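Local coordinates for elongation factor G (Thermus thermophilus, PDB 2DY1), which binds GTP with a magnesium ion and probably acts as a translation elongation GTPase of the EF-G family, at residues V570-I575 with Y646-P651; Y456-K461 with A526-M531. One frame throughout, in Å; residues are numbered along the deposited sequence.

How the contacts relate
The two contacts lie side by side, their centres about 9 Å apart, and come in series along the chain: contact 2 closes at Met531 before contact 1 opens at Val570. Strand 457-460 of contact 2 pairs antiparallel with strand 569-583 of contact 1 in one five-stranded sheet, where Leu572 N lies 2.9 Å from Arg457 O, a probable hydrogen bond. Strand 569-583 is thus flanked by 638-648 of the C-terminal domain and by 457-460 of domain IV. The sheet therefore joins the two regions through backbone pairing as well as side-chain packing, far from the GTP and magnesium sites.

Contact 1: V570-I575 with Y646-P651; sequences VLLEPI and YAEVPP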
ATOM      1  N   VAL A 570       5.854   0.579 -39.591  1.00 29.27           N
ATOM      2  CA  VAL A 570       6.956   0.208 -38.715  1.00 27.42           C
ATOM      3  C   VAL A 570       6.441  -0.116 -37.315  1.00 35.77           C
ATOM      4  O   VAL A 570       5.408   0.407 -36.889  1.00 28.96           O
ATOM      5  CB  VAL A 570       8.006   1.336 -38.598  1.00 35.53           C
ATOM      6  CG1 VAL A 570       8.576   1.651 -39.971  1.00 34.95           C
ATOM      7  CG2 VAL A 570       7.389   2.572 -37.972  1.00 33.38           C
ATOM      8  N   LEU A 571       7.180  -0.970 -36.606  1.00 30.79           N
ATOM      9  CA  LEU A 571       6.816  -1.397 -35.255  1.00 30.25           C
ATOM     10  C   LEU A 571       7.267  -0.413 -34.185  1.00 28.52           C
ATOM     11  O   LEU A 571       8.380   0.116 -34.236  1.00 29.97           O
ATOM     12  CB  LEU A 571       7.428  -2.768 -34.968  1.00 33.05           C
ATOM     13  CG  LEU A 571       6.922  -3.493 -33.716  1.00 33.78           C
ATOM     14  CD1 LEU A 571       5.487  -3.949 -33.930  1.00 29.26           C
ATOM     15  CD2 LEU A 571       7.817  -4.687 -33.430  1.00 33.52           C
ATOM     16  N   LEU A 572       6.392  -0.169 -33.212  1.00 28.38           N
ATOM     17  CA  LEU A 572       6.688   0.744 -32.113  1.00 22.16           C
ATOM     18  C   LEU A 572       6.584  -0.022 -30.797  1.00 22.76           C
ATOM     19  O   LEU A 572       5.835  -0.986 -30.699  1.00 23.51           O
ATOM     20  CB  LEU A 572       5.683   1.899 -32.083  1.00 25.37           C
ATOM     21  CG  LEU A 572       5.557   2.797 -33.316  1.00 24.38           C
ATOM     22  CD1 LEU A 572       4.458   3.814 -33.066  1.00 25.74           C
ATOM     23  CD2 LEU A 572       6.883   3.505 -33.592  1.00 28.12           C
ATOM     24  N   GLU A 573       7.347   0.407 -29.798  1.00 26.39           N
ATOM     25  CA  GLU A 573       7.295  -0.237 -28.489  1.00 22.56           C
ATOM     26  C   GLU A 573       7.228   0.837 -27.426  1.00 22.88           C
ATOM     27  O   GLU A 573       7.690   1.956 -27.630  1.00 23.40           O
ATOM     28  CB  GLU A 573       8.524  -1.130 -28.262  1.00 19.77           C
ATOM     29  CG  GLU A 573       9.825  -0.380 -28.069  1.00 27.26           C
ATOM     30  CD  GLU A 573      10.995  -1.325 -27.845  1.00 34.05           C
ATOM     31  OE1 GLU A 573      10.845  -2.269 -27.042  1.00 31.92           O
ATOM     32  OE2 GLU A 573      12.061  -1.123 -28.465  1.00 38.35           O
ATOM     33  N   PRO A 574       6.634   0.518 -26.264  1.00 20.12           N
ATOM     34  CA  PRO A 574       6.581   1.569 -25.252  1.00 20.77           C
ATOM     35  C   PRO A 574       7.912   1.762 -24.535  1.00 24.36           C
ATOM     36  O   PRO A 574       8.599   0.798 -24.205  1.00 26.44           O
ATOM     37  CB  PRO A 574       5.457   1.107 -24.326  1.00 25.46           C
ATOM     38  CG  PRO A 574       5.457  -0.361 -24.481  1.00 25.23           C
ATOM     39  CD  PRO A 574       5.741  -0.601 -25.931  1.00 23.68           C
ATOM     40  N   ILE A 575       8.263   3.030 -24.326  1.00 25.22           N
ATOM     41  CA  ILE A 575       9.490   3.426 -23.643  1.00 27.72           C
ATOM     42  C   ILE A 575       9.087   4.034 -22.305  1.00 25.61           C
ATOM     43  O   ILE A 575       8.160   4.834 -22.236  1.00 25.74           O
ATOM     44  CB  ILE A 575      10.266   4.494 -24.460  1.00 26.93           C
ATOM     45  CG1 ILE A 575      10.662   3.923 -25.825  1.00 24.76           C
ATOM     46  CG2 ILE A 575      11.503   4.964 -23.679  1.00 29.87           C
ATOM     47  CD1 ILE A 575      11.413   2.608 -25.771  1.00 29.84           C
ATOM     48  N   TYR A 646       6.171   6.115 -27.189  1.00 29.84           N
ATOM     49  CA  TYR A 646       6.405   4.957 -28.041  1.00 26.53           C
ATOM     50  C   TYR A 646       7.564   5.308 -28.966  1.00 29.22           C
ATOM     51  O   TYR A 646       7.728   6.463 -29.360  1.00 31.97           O
ATOM     52  CB  TYR A 646       5.172   4.622 -28.889  1.00 27.98           C
ATOM     53  CG  TYR A 646       4.220   3.656 -28.217  1.00 20.54           C
ATOM     54  CD1 TYR A 646       3.292   4.097 -27.274  1.00 22.25           C
ATOM     55  CD2 TYR A 646       4.291   2.291 -28.486  1.00 19.20           C
ATOM     56  CE1 TYR A 646       2.460   3.192 -26.606  1.00 25.02           C
ATOM     57  CE2 TYR A 646       3.467   1.378 -27.832  1.00 21.70           C
ATOM     58  CZ  TYR A 646       2.559   1.837 -26.891  1.00 21.57           C
ATOM     59  OH  TYR A 646       1.768   0.931 -26.233  1.00 22.58           O
ATOM     60  N   ALA A 647       8.378   4.318 -29.300  1.00 29.27           N
ATOM     61  CA  ALA A 647       9.504   4.556 -30.191  1.00 26.78           C
ATOM     62  C   ALA A 647       9.619   3.364 -31.107  1.00 27.86           C
ATOM     63  O   ALA A 647       9.160   2.274 -30.779  1.00 30.77           O
ATOM     64  CB  ALA A 647      10.795   4.736 -29.389  1.00 29.04           C
ATOM     65  N   GLU A 648      10.217   3.573 -32.271  1.00 30.29           N
ATOM     66  CA  GLU A 648      10.382   2.493 -33.226  1.00 29.40           C
ATOM     67  C   GLU A 648      11.292   1.418 -32.634  1.00 31.16           C
ATOM     68  O   GLU A 648      12.318   1.724 -32.011  1.00 32.73           O
ATOM     69  CB  GLU A 648      10.982   3.041 -34.528  1.00 40.43           C
ATOM     70  CG  GLU A 648      10.239   4.271 -35.062  1.00 45.60           C
ATOM     71  CD  GLU A 648      10.835   4.838 -36.349  1.00 53.47           C
ATOM     72  OE1 GLU A 648      11.859   4.306 -36.830  1.00 46.89           O
ATOM     73  OE2 GLU A 648      10.268   5.819 -36.875  1.00 52.44           O
ATOM     74  N   VAL A 649      10.906   0.165 -32.832  1.00 30.81           N
ATOM     75  CA  VAL A 649      11.665  -0.974 -32.343  1.00 37.33           C
ATOM     76  C   VAL A 649      12.870  -1.202 -33.252  1.00 42.67           C
ATOM     77  O   VAL A 649      12.733  -1.227 -34.475  1.00 40.68           O
ATOM     78  CB  VAL A 649      10.794  -2.248 -32.348  1.00 35.11           C
ATOM     79  CG1 VAL A 649      11.625  -3.463 -31.943  1.00 34.76           C
ATOM     80  CG2 VAL A 649       9.610  -2.070 -31.401  1.00 35.76           C
ATOM     81  N   PRO A 650      14.072  -1.352 -32.669  1.00 46.25           N
ATOM     82  CA  PRO A 650      15.252  -1.579 -33.510  1.00 45.61           C
ATOM     83  C   PRO A 650      14.954  -2.651 -34.559  1.00 47.42           C
ATOM     84  O   PRO A 650      14.339  -3.673 -34.259  1.00 43.67           O
ATOM     85  CB  PRO A 650      16.304  -2.000 -32.496  1.00 47.90           C
ATOM     86  CG  PRO A 650      15.971  -1.106 -31.329  1.00 47.31           C
ATOM     87  CD  PRO A 650      14.453  -1.222 -31.251  1.00 41.40           C
ATOM     88  N   PRO A 651      15.388  -2.423 -35.810  1.00 48.67           N
ATOM     89  CA  PRO A 651      15.177  -3.340 -36.935  1.00 49.23           C
ATOM     90  C   PRO A 651      15.349  -4.819 -36.613  1.00 49.53           C
ATOM     91  O   PRO A 651      14.562  -5.657 -37.054  1.00 49.73           O
ATOM     92  CB  PRO A 651      16.191  -2.851 -37.967  1.00 50.28           C
ATOM     93  CG  PRO A 651      16.222  -1.377 -37.711  1.00 53.13           C
ATOM     94  CD  PRO A 651      16.285  -1.321 -36.201  1.00 50.09           C
TER
HETATM   95  O   HOH W   1      12.795   1.537 -29.180  1.00 38.80           O
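The phenol ring of Tyr646 carries the ring of Pro574 over one face: CB of Pro574 sits 4.2 Å from the centroid of the Tyr646 ring and 20° off its normal, a CH-pi contact. The carbonyl carbon of Leu572 lies at the ring's edge, in plane, while CB of Leu572 approaches CD2 of Tyr646 obliquely. The side chains of Pro574 and Tyr646 run side by side in the same direction, and the phenol OH continues to the carbonyl of Pro455. An alanine in place of Tyr646 would probably leave Pro574 without the ring against its CB and CD, and the Pro455 carbonyl without this hydroxyl donor.

The other face of the sheet bears Glu573 and Ala647. CG of Glu573 stands between its backbone N and carbonyl carbon (chi1 70°), which puts CG 3.7 Å from CG2 of Val649, beside the closer CB-CG2 contact of 3.5 Å. Carboxylate OE2 forms a salt bridge with Arg598 and takes a hydrogen bond from a water that also donates to Glu648 O. Leu571 CD2 lies alongside Val649 CG2, 3.8 Å away.

Glu573 N bonds to Ala647 O at 2.8 Å, and Ala647 N to Glu573 O at 3.0 Å. This reciprocal pair, flanked by the non-hydrogen-bonded pairs Leu572-Glu648 and Pro574-Tyr646, defines an antiparallel ladder in the C-terminal domain of EF-G, which Val649 N extends into the loop by bonding Leu571 O from above the carbonyl plane. Val649 then leads to Pro650, N-cap of helix 651-663, on whose Ala654 Leu571 and Val649 pack.

Contact 2: Y456-K461 with A526-M531; sequences YRETIK and AGFPVM
Glu458 and Val530 bring the two backbones together in a single bridge, their CA atoms 4.5 Å apart, while the end-to-end directions of the touching parts differ by 64°. Glu458 N donates to Pro529 O, and Glu458 O accepts from Met531 N at 2.8 Å. Thr459 extends this pairing through its side chain: OG1, anti to the backbone N (chi1 -166°), donates to Met531 O at 2.6 Å.

The carboxylate of Glu458 reaches into the bend at 526-528 on an extended chain. Its OE2 accepts from Ala526 N at 2.8 Å and from Phe528 N at 2.9 Å, the two donors arriving from opposite faces of the carboxylate plane, and OE1 accepts from Leu525 N. Three backbone amides thus grip this buried group and would probably help to stabilise its negative charge.

Tyr456 CB sits over the centre of the Phe528 ring, 3.5 Å from the centroid, a CH-pi contact. The two aromatic rings themselves meet obliquely, with planes at 57°. Next along the chain, Arg457 meets Met531, the last residue of 526-531, crossing it at about a right angle, with CD of Arg457 3.5 Å from CE of Met531; the guanidinium continues to a salt bridge with Glu419.

This is structural packing within domain IV, bridging the loop between helix 509-520 and strand 533-541 to strand 457-460. Around it, Glu458 and Val530 pack on Met564 of helix 549-566, Phe528 touches Leu571 of strand 569-583 and takes a cation-pi contact from Arg661 of helix 651-663, and Arg457 and Met531 rest on Tyr646 of strand 638-648.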
ATOM      1  N   TYR A 456       2.694  -3.516 -27.972  1.00 23.39           N
ATOM      2  CA  TYR A 456       3.356  -2.950 -29.142  1.00 22.42           C
ATOM      3  C   TYR A 456       2.307  -2.248 -29.993  1.00 25.49           C
ATOM      4  O   TYR A 456       1.111  -2.523 -29.894  1.00 20.57           O
ATOM      5  CB  TYR A 456       4.011  -4.052 -29.978  1.00 21.88           C
ATOM      6  CG  TYR A 456       5.199  -4.692 -29.315  1.00 23.28           C
ATOM      7  CD1 TYR A 456       6.406  -4.007 -29.193  1.00 25.61           C
ATOM      8  CD2 TYR A 456       5.108  -5.973 -28.778  1.00 25.49           C
ATOM      9  CE1 TYR A 456       7.505  -4.590 -28.544  1.00 29.09           C
ATOM     10  CE2 TYR A 456       6.193  -6.559 -28.129  1.00 22.71           C
ATOM     11  CZ  TYR A 456       7.381  -5.864 -28.015  1.00 26.25           C
ATOM     12  OH  TYR A 456       8.438  -6.443 -27.347  1.00 29.73           O
ATOM     13  N   ARG A 457       2.759  -1.324 -30.826  1.00 24.57           N
ATOM     14  CA  ARG A 457       1.846  -0.617 -31.700  1.00 21.75           C
ATOM     15  C   ARG A 457       2.525  -0.464 -33.040  1.00 28.10           C
ATOM     16  O   ARG A 457       3.630  -0.973 -33.238  1.00 24.11           O
ATOM     17  CB  ARG A 457       1.468   0.734 -31.099  1.00 23.44           C
ATOM     18  CG  ARG A 457       0.631   0.539 -29.844  1.00 18.84           C
ATOM     19  CD  ARG A 457      -0.090   1.776 -29.398  1.00 26.51           C
ATOM     20  NE  ARG A 457      -0.849   1.494 -28.186  1.00 24.85           N
ATOM     21  CZ  ARG A 457      -1.230   2.431 -27.334  1.00 25.77           C
ATOM     22  NH1 ARG A 457      -0.927   3.696 -27.584  1.00 28.31           N
ATOM     23  NH2 ARG A 457      -1.858   2.103 -26.212  1.00 27.01           N
ATOM     24  N   GLU A 458       1.855   0.209 -33.967  1.00 20.91           N
ATOM     25  CA  GLU A 458       2.416   0.401 -35.295  1.00 22.98           C
ATOM     26  C   GLU A 458       2.134   1.809 -35.776  1.00 20.66           C
ATOM     27  O   GLU A 458       1.275   2.491 -35.236  1.00 21.23           O
ATOM     28  CB  GLU A 458       1.778  -0.581 -36.282  1.00 23.94           C
ATOM     29  CG  GLU A 458       2.040  -2.043 -35.968  1.00 28.66           C
ATOM     30  CD  GLU A 458       1.308  -2.981 -36.910  1.00 31.91           C
ATOM     31  OE1 GLU A 458       1.058  -2.583 -38.071  1.00 29.10           O
ATOM     32  OE2 GLU A 458       0.998  -4.118 -36.498  1.00 30.85           O
ATOM     33  N   THR A 459       2.880   2.240 -36.788  1.00 23.87           N
ATOM     34  CA  THR A 459       2.661   3.551 -37.379  1.00 23.05           C
ATOM     35  C   THR A 459       3.188   3.518 -38.806  1.00 22.31           C
ATOM     36  O   THR A 459       3.611   2.460 -39.292  1.00 26.17           O
ATOM     37  CB  THR A 459       3.330   4.685 -36.570  1.00 22.45           C
ATOM     38  OG1 THR A 459       2.809   5.949 -37.020  1.00 23.58           O
ATOM     39  CG2 THR A 459       4.848   4.672 -36.741  1.00 25.07           C
ATOM     40  N   ILE A 460       3.146   4.658 -39.485  1.00 25.06           N
ATOM     41  CA  ILE A 460       3.611   4.719 -40.866  1.00 25.39           C
ATOM     42  C   ILE A 460       4.734   5.732 -41.061  1.00 23.25           C
ATOM     43  O   ILE A 460       4.820   6.719 -40.337  1.00 23.30           O
ATOM     44  CB  ILE A 460       2.450   5.065 -41.823  1.00 22.30           C
ATOM     45  CG1 ILE A 460       1.710   6.309 -41.335  1.00 21.25           C
ATOM     46  CG2 ILE A 460       1.487   3.892 -41.920  1.00 18.73           C
ATOM     47  CD1 ILE A 460       0.616   6.801 -42.313  1.00 19.90           C
ATOM     48  N   LYS A 461       5.583   5.490 -42.061  1.00 24.45           N
ATOM     49  CA  LYS A 461       6.708   6.377 -42.330  1.00 33.33           C
ATOM     50  C   LYS A 461       6.582   7.238 -43.590  1.00 32.49           C
ATOM     51  O   LYS A 461       7.325   8.212 -43.757  1.00 30.36           O
ATOM     52  CB  LYS A 461       8.003   5.565 -42.395  1.00 38.05           C
ATOM     53  CG  LYS A 461       8.546   5.133 -41.032  1.00 47.90           C
ATOM     54  CD  LYS A 461       9.932   4.515 -41.181  1.00 55.03           C
ATOM     55  CE  LYS A 461      10.614   4.311 -39.835  1.00 62.17           C
ATOM     56  NZ  LYS A 461      11.980   3.724 -39.985  1.00 60.27           N
ATOM     57  N   ALA A 526       2.091  -6.240 -37.973  1.00 29.92           N
ATOM     58  CA  ALA A 526       2.068  -7.379 -37.070  1.00 31.26           C
ATOM     59  C   ALA A 526       0.778  -7.448 -36.261  1.00 32.54           C
ATOM     60  O   ALA A 526       0.730  -8.086 -35.211  1.00 36.10           O
ATOM     61  CB  ALA A 526       3.276  -7.317 -36.142  1.00 31.78           C
ATOM     62  N   GLY A 527      -0.260  -6.770 -36.742  1.00 32.23           N
ATOM     63  CA  GLY A 527      -1.552  -6.796 -36.067  1.00 25.85           C
ATOM     64  C   GLY A 527      -1.749  -6.005 -34.775  1.00 26.19           C
ATOM     65  O   GLY A 527      -2.717  -6.241 -34.054  1.00 27.15           O
ATOM     66  N   PHE A 528      -0.865  -5.057 -34.486  1.00 27.69           N
ATOM     67  CA  PHE A 528      -0.987  -4.244 -33.272  1.00 24.53           C
ATOM     68  C   PHE A 528      -1.731  -2.937 -33.583  1.00 27.19           C
ATOM     69  O   PHE A 528      -1.817  -2.547 -34.749  1.00 23.76           O
ATOM     70  CB  PHE A 528       0.402  -3.915 -32.728  1.00 22.65           C
ATOM     71  CG  PHE A 528       1.146  -5.109 -32.204  1.00 24.16           C
ATOM     72  CD1 PHE A 528       2.292  -5.566 -32.839  1.00 28.19           C
ATOM     73  CD2 PHE A 528       0.721  -5.749 -31.046  1.00 28.60           C
ATOM     74  CE1 PHE A 528       3.013  -6.646 -32.323  1.00 30.78           C
ATOM     75  CE2 PHE A 528       1.434  -6.827 -30.523  1.00 27.53           C
ATOM     76  CZ  PHE A 528       2.580  -7.274 -31.162  1.00 31.69           C
ATOM     77  N   PRO A 529      -2.284  -2.256 -32.553  1.00 24.68           N
ATOM     78  CA  PRO A 529      -3.003  -0.995 -32.800  1.00 26.46           C
ATOM     79  C   PRO A 529      -2.112  -0.001 -33.530  1.00 23.78           C
ATOM     80  O   PRO A 529      -0.918   0.097 -33.238  1.00 22.19           O
ATOM     81  CB  PRO A 529      -3.362  -0.514 -31.392  1.00 22.92           C
ATOM     82  CG  PRO A 529      -3.543  -1.811 -30.640  1.00 18.91           C
ATOM     83  CD  PRO A 529      -2.343  -2.604 -31.120  1.00 23.11           C
ATOM     84  N   VAL A 530      -2.697   0.740 -34.474  1.00 22.61           N
ATOM     85  CA  VAL A 530      -1.939   1.716 -35.256  1.00 19.95           C
ATOM     86  C   VAL A 530      -2.150   3.124 -34.731  1.00 18.41           C
ATOM     87  O   VAL A 530      -3.262   3.496 -34.351  1.00 21.21           O
ATOM     88  CB  VAL A 530      -2.355   1.687 -36.755  1.00 19.85           C
ATOM     89  CG1 VAL A 530      -1.393   2.538 -37.582  1.00 20.71           C
ATOM     90  CG2 VAL A 530      -2.380   0.250 -37.262  1.00 21.48           C
ATOM     91  N   MET A 531      -1.075   3.898 -34.707  1.00 18.06           N
ATOM     92  CA  MET A 531      -1.125   5.269 -34.235  1.00 19.83           C
ATOM     93  C   MET A 531      -0.216   6.160 -35.086  1.00 19.42           C
ATOM     94  O   MET A 531       0.426   5.702 -36.031  1.00 19.61           O
ATOM     95  CB  MET A 531      -0.674   5.346 -32.767  1.00 24.30           C
ATOM     96  CG  MET A 531       0.745   4.837 -32.510  1.00 21.42           C
ATOM     97  SD  MET A 531       1.297   5.064 -30.776  1.00 32.08           S
ATOM     98  CE  MET A 531      -0.237   5.206 -29.986  1.00 22.19           C
TER